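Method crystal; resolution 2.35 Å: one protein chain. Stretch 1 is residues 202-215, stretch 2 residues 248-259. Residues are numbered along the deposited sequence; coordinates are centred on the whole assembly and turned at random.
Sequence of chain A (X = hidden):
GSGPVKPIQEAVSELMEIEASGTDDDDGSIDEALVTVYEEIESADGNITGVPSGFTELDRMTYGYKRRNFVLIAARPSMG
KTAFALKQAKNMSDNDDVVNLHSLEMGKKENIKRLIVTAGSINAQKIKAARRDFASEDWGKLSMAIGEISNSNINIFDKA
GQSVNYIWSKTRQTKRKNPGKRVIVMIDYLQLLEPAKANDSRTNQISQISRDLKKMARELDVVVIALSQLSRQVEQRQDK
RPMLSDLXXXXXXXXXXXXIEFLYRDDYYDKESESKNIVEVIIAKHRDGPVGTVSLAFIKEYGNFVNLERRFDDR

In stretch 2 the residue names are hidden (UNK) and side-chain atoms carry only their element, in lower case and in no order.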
# COMPACT_ATOMS: atom_id res chain seq x y z
N ARG A 202 4.50 -20.41 13.73
CA ARG A 202 4.63 -19.09 13.10
C ARG A 202 3.89 -19.02 11.76
O ARG A 202 3.21 -18.05 11.49
CB ARG A 202 6.11 -18.68 12.98
CG ARG A 202 6.35 -17.31 12.37
CD ARG A 202 5.73 -16.18 13.18
NE ARG A 202 6.09 -14.89 12.58
CZ ARG A 202 5.42 -13.76 12.75
NH1 ARG A 202 4.33 -13.72 13.50
NH2 ARG A 202 5.83 -12.67 12.14
N THR A 203 4.02 -20.09 10.96
CA THR A 203 3.36 -20.21 9.66
C THR A 203 1.83 -20.18 9.80
O THR A 203 1.16 -19.47 9.04
CB THR A 203 3.84 -21.51 8.93
OG1 THR A 203 5.26 -21.44 8.72
CG2 THR A 203 3.17 -21.68 7.57
N ASN A 204 1.29 -20.92 10.77
CA ASN A 204 -0.15 -20.89 11.08
C ASN A 204 -0.68 -19.54 11.52
O ASN A 204 -1.80 -19.17 11.18
CB ASN A 204 -0.49 -21.93 12.15
CG ASN A 204 -0.57 -23.33 11.59
OD1 ASN A 204 -0.29 -23.56 10.40
ND2 ASN A 204 -0.94 -24.28 12.43
N GLN A 205 0.11 -18.81 12.29
CA GLN A 205 -0.22 -17.45 12.66
C GLN A 205 -0.31 -16.54 11.45
O GLN A 205 -1.27 -15.78 11.31
CB GLN A 205 0.82 -16.90 13.63
CG GLN A 205 0.81 -17.56 15.02
CD GLN A 205 2.06 -17.23 15.80
OE1 GLN A 205 3.08 -16.86 15.21
NE2 GLN A 205 2.00 -17.36 17.12
N ILE A 206 0.69 -16.61 10.55
CA ILE A 206 0.66 -15.78 9.34
C ILE A 206 -0.48 -16.20 8.40
O ILE A 206 -1.12 -15.36 7.78
CB ILE A 206 2.01 -15.77 8.58
CG1 ILE A 206 3.16 -15.32 9.48
CG2 ILE A 206 1.89 -14.94 7.30
CD1 ILE A 206 3.15 -13.86 9.90
N SER A 207 -0.72 -17.51 8.30
CA SER A 207 -1.85 -18.04 7.54
C SER A 207 -3.18 -17.45 8.04
O SER A 207 -3.97 -16.93 7.23
CB SER A 207 -1.87 -19.56 7.62
OG SER A 207 -0.84 -20.12 6.82
N GLN A 208 -3.40 -17.52 9.36
CA GLN A 208 -4.60 -16.94 9.99
C GLN A 208 -4.70 -15.45 9.74
O GLN A 208 -5.74 -14.97 9.28
CB GLN A 208 -4.64 -17.21 11.50
CG GLN A 208 -5.58 -16.25 12.28
CD GLN A 208 -4.86 -14.99 12.77
OE1 GLN A 208 -3.76 -15.06 13.31
NE2 GLN A 208 -5.49 -13.84 12.60
N ILE A 209 -3.63 -14.71 10.01
CA ILE A 209 -3.62 -13.27 9.71
C ILE A 209 -4.04 -13.00 8.27
O ILE A 209 -4.85 -12.11 8.01
CB ILE A 209 -2.26 -12.61 10.00
CG1 ILE A 209 -1.95 -12.63 11.51
CG2 ILE A 209 -2.26 -11.16 9.47
CD1 ILE A 209 -0.48 -12.36 11.85
N SER A 210 -3.52 -13.79 7.34
CA SER A 210 -3.82 -13.63 5.90
C SER A 210 -5.30 -13.89 5.55
O SER A 210 -5.95 -13.05 4.91
CB SER A 210 -2.87 -14.51 5.07
OG SER A 210 -3.39 -14.77 3.76
N ARG A 211 -5.83 -15.03 5.99
CA ARG A 211 -7.24 -15.37 5.77
C ARG A 211 -8.15 -14.29 6.31
O ARG A 211 -9.08 -13.85 5.62
CB ARG A 211 -7.61 -16.72 6.42
CG ARG A 211 -7.12 -17.92 5.66
CD ARG A 211 -7.66 -19.21 6.25
NE ARG A 211 -7.28 -19.37 7.65
CZ ARG A 211 -6.20 -20.04 8.04
NH1 ARG A 211 -5.42 -20.59 7.12
NH2 ARG A 211 -5.90 -20.17 9.34
N ASP A 212 -7.87 -13.86 7.54
CA ASP A 212 -8.69 -12.87 8.24
C ASP A 212 -8.67 -11.50 7.56
O ASP A 212 -9.70 -10.79 7.50
CB ASP A 212 -8.31 -12.80 9.73
CG ASP A 212 -8.63 -14.10 10.50
OD1 ASP A 212 -9.20 -15.03 9.89
OD2 ASP A 212 -8.31 -14.21 11.71
N LEU A 213 -7.49 -11.13 7.02
CA LEU A 213 -7.34 -9.86 6.31
C LEU A 213 -8.17 -9.83 5.04
O LEU A 213 -8.75 -8.81 4.68
CB LEU A 213 -5.87 -9.53 6.00
CG LEU A 213 -5.08 -8.96 7.19
CD1 LEU A 213 -3.60 -8.80 6.87
CD2 LEU A 213 -5.68 -7.64 7.71
N LYS A 214 -8.22 -10.97 4.36
CA LYS A 214 -9.01 -11.09 3.13
C LYS A 214 -10.52 -11.12 3.46
O LYS A 214 -11.33 -10.45 2.80
CB LYS A 214 -8.55 -12.32 2.32
CG LYS A 214 -9.39 -12.67 1.08
CD LYS A 214 -9.70 -11.47 0.20
CE LYS A 214 -10.43 -11.88 -1.07
NZ LYS A 214 -10.65 -10.67 -1.92
N LYS A 215 -10.88 -11.90 4.48
CA LYS A 215 -12.26 -11.97 4.97
C LYS A 215 -12.76 -10.56 5.36
O LYS A 215 -13.84 -10.15 4.96
CB LYS A 215 -12.37 -12.94 6.16
CG LYS A 215 -13.74 -13.57 6.29
CD LYS A 215 -13.99 -14.19 7.65
CE LYS A 215 -13.57 -15.65 7.69
NZ LYS A 215 -14.00 -16.28 8.99
N UNK A 248 8.02 -17.41 1.53
CA UNK A 248 8.16 -18.75 2.19
C UNK A 248 7.44 -18.95 3.52
O UNK A 248 6.54 -19.79 3.62
c UNK A 248 9.87 -20.65 2.59
c UNK A 248 9.64 -19.14 2.35
n UNK A 248 10.04 -24.57 5.28
c UNK A 248 9.71 -23.28 5.28
n UNK A 248 9.95 -22.54 4.19
c UNK A 248 9.65 -21.11 4.04
n UNK A 248 9.15 -22.74 6.36
N UNK A 249 7.86 -18.17 4.52
CA UNK A 249 7.49 -18.39 5.93
C UNK A 249 6.00 -18.17 6.23
O UNK A 249 5.55 -18.30 7.38
c UNK A 249 10.54 -16.72 5.68
c UNK A 249 8.37 -17.52 6.85
c UNK A 249 9.90 -17.71 6.67
o UNK A 249 11.72 -16.35 5.88
o UNK A 249 9.87 -16.32 4.70
N UNK A 250 5.24 -17.87 5.18
CA UNK A 250 3.85 -17.46 5.28
C UNK A 250 2.88 -18.48 4.67
O UNK A 250 1.84 -18.81 5.27
c UNK A 250 3.69 -16.09 4.62
o UNK A 250 4.66 -15.16 5.11
N UNK A 251 3.22 -18.96 3.46
CA UNK A 251 2.39 -19.90 2.69
C UNK A 251 1.10 -19.29 2.14
O UNK A 251 1.05 -18.79 1.00
N UNK A 252 0.06 -19.34 2.96
CA UNK A 252 -1.27 -18.82 2.66
C UNK A 252 -1.27 -17.49 1.92
O UNK A 252 -2.14 -17.23 1.08
c UNK A 252 -4.36 -19.26 3.31
c UNK A 252 -2.02 -18.68 3.98
o UNK A 252 -4.80 -19.16 2.16
c UNK A 252 -3.44 -18.21 3.88
n UNK A 252 -4.67 -20.28 4.11
N UNK A 253 -0.29 -16.65 2.23
CA UNK A 253 -0.23 -15.26 1.79
C UNK A 253 -0.45 -15.05 0.28
O UNK A 253 -1.20 -14.16 -0.12
c UNK A 253 1.14 -13.11 2.58
c UNK A 253 2.38 -12.79 3.38
c UNK A 253 1.08 -14.62 2.28
c UNK A 253 -0.09 -12.64 3.33
N UNK A 254 0.20 -15.87 -0.55
CA UNK A 254 0.06 -15.73 -2.00
C UNK A 254 -1.31 -16.20 -2.50
O UNK A 254 -1.80 -15.72 -3.52
o UNK A 254 1.86 -18.28 -5.10
c UNK A 254 2.00 -18.57 -3.89
c UNK A 254 1.05 -17.97 -2.86
o UNK A 254 2.89 -19.34 -3.46
c UNK A 254 1.19 -16.46 -2.75
N UNK A 255 -1.92 -17.12 -1.77
CA UNK A 255 -3.23 -17.63 -2.15
C UNK A 255 -4.34 -16.61 -1.91
O UNK A 255 -5.16 -16.36 -2.79
c UNK A 255 -2.65 -20.09 -2.23
n UNK A 255 -1.34 -21.97 -1.46
c UNK A 255 -3.48 -19.00 -1.51
c UNK A 255 -2.53 -21.39 -1.46
o UNK A 255 -3.50 -21.88 -0.88
N UNK A 256 -4.33 -15.98 -0.74
CA UNK A 256 -5.41 -15.05 -0.37
C UNK A 256 -5.43 -13.72 -1.13
O UNK A 256 -6.51 -13.20 -1.42
o UNK A 256 -6.58 -16.90 1.36
c UNK A 256 -5.78 -16.08 1.89
o UNK A 256 -5.27 -16.27 3.01
c UNK A 256 -5.42 -14.82 1.14
N UNK A 257 -4.26 -13.20 -1.47
CA UNK A 257 -4.16 -11.90 -2.11
C UNK A 257 -4.66 -11.93 -3.56
O UNK A 257 -4.42 -12.88 -4.31
c UNK A 257 -2.73 -11.38 -2.06
N UNK A 258 -5.37 -10.89 -3.93
CA UNK A 258 -5.80 -10.70 -5.30
C UNK A 258 -4.67 -10.06 -6.09
O UNK A 258 -4.44 -10.40 -7.26
o UNK A 258 -8.53 -9.63 -3.44
c UNK A 258 -8.11 -10.36 -4.35
o UNK A 258 -8.46 -11.56 -4.48
c UNK A 258 -7.06 -9.83 -5.30
N UNK A 259 -3.96 -9.15 -5.43
CA UNK A 259 -2.85 -8.44 -6.05
C UNK A 259 -1.60 -8.52 -5.16
O UNK A 259 -1.66 -8.28 -3.96
c UNK A 259 -4.49 -6.95 -7.25
c UNK A 259 -2.06 -6.29 -7.10
c UNK A 259 -3.22 -6.98 -6.38
c UNK A 259 -5.11 -5.58 -7.49

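Position 248 has seven side-chain atoms: three carbons, a nitrogen, then a carbon carrying two more nitrogens. That guanidinium makes it Arg248. Its CA-to-CB bond points away from stretch 1, and the side chain makes no contact there.

Position 249 has three carbons, the third carrying two oxygens. Its side chain has no contact with stretch 1; the end leads away. This is a carboxylate two carbons beyond CB, so Glu249. Its backbone O accepts a weak hydrogen bond from Thr203 OG1, at 3.4 Å.

Position 250 has one carbon and one oxygen, a short hydroxyl side chain. CB lies 3.4 Å from Ile206 CG2, although the CA-to-CB bond points away overall. This is Ser250.

Position 251 has no side-chain atoms. It is Gly251. Its phi of 70° is positive, which by itself favours glycine.

Position 252 has three carbons, the third carrying one oxygen and one nitrogen. CB lies 3.4 Å from Ser207 OG. The terminal amide, two carbons beyond CB, identifies Gln252. The CA-to-CB bond of Gln252 points toward stretch 1, and its CG lies 3.4 Å from Ser210 OG.

Position 253 has four carbons, forked at the second. Its two end carbons lie near Ile206 and Ser210. This is Leu253. Its CD1 is 3.8 Å from Ser210 CB. Its CD2 is 4.5 Å from Ile206 CG2, a loose apolar contact.

Position 254 has three carbons, the third carrying two oxygens: Glu254. Its CA-to-CB bond points away from stretch 1.

Position 255 has three carbons, the third carrying one oxygen and one nitrogen: Gln255. It has no partner on stretch 1.

Position 256 has two carbons, the second carrying two oxygens. One oxygen lies near Ser210 OG. The shorter carboxylate gives Asp256. Ser210 OG donates a hydrogen bond to Asp256 OD2 at 2.5 Å, though the placement of that oxygen is less certain.

Position 257 has one carbon, so Ala257. It leaves helical phi/psi, and its CA-to-CB bond points away.

Position 258 again has two carbons, the second carrying two oxygens. One oxygen lies near Lys214 NZ. This is Asp258. Lys214 NZ forms a salt bridge with Asp258 OD2 at 2.8 Å.

Position 259 has four carbons, forked at the first, with one arm two carbons long: Ile259. It is out of reach of stretch 1.

The two helices run nearly parallel, 14° apart, with axes approaching to 8.8 Å. Ser207 and Ser210 have short side chains, and CA of Ser207 lies 5.0 Å from CA of Gln252. Ile206 packs against Ser250 and Leu253. Beyond this close packing, Ser210 binds Asp256, and the long Lys214 side chain extends to Asp258, past the end of the second helix.

Stretch 2 (248-259) RESGQLEQDADI
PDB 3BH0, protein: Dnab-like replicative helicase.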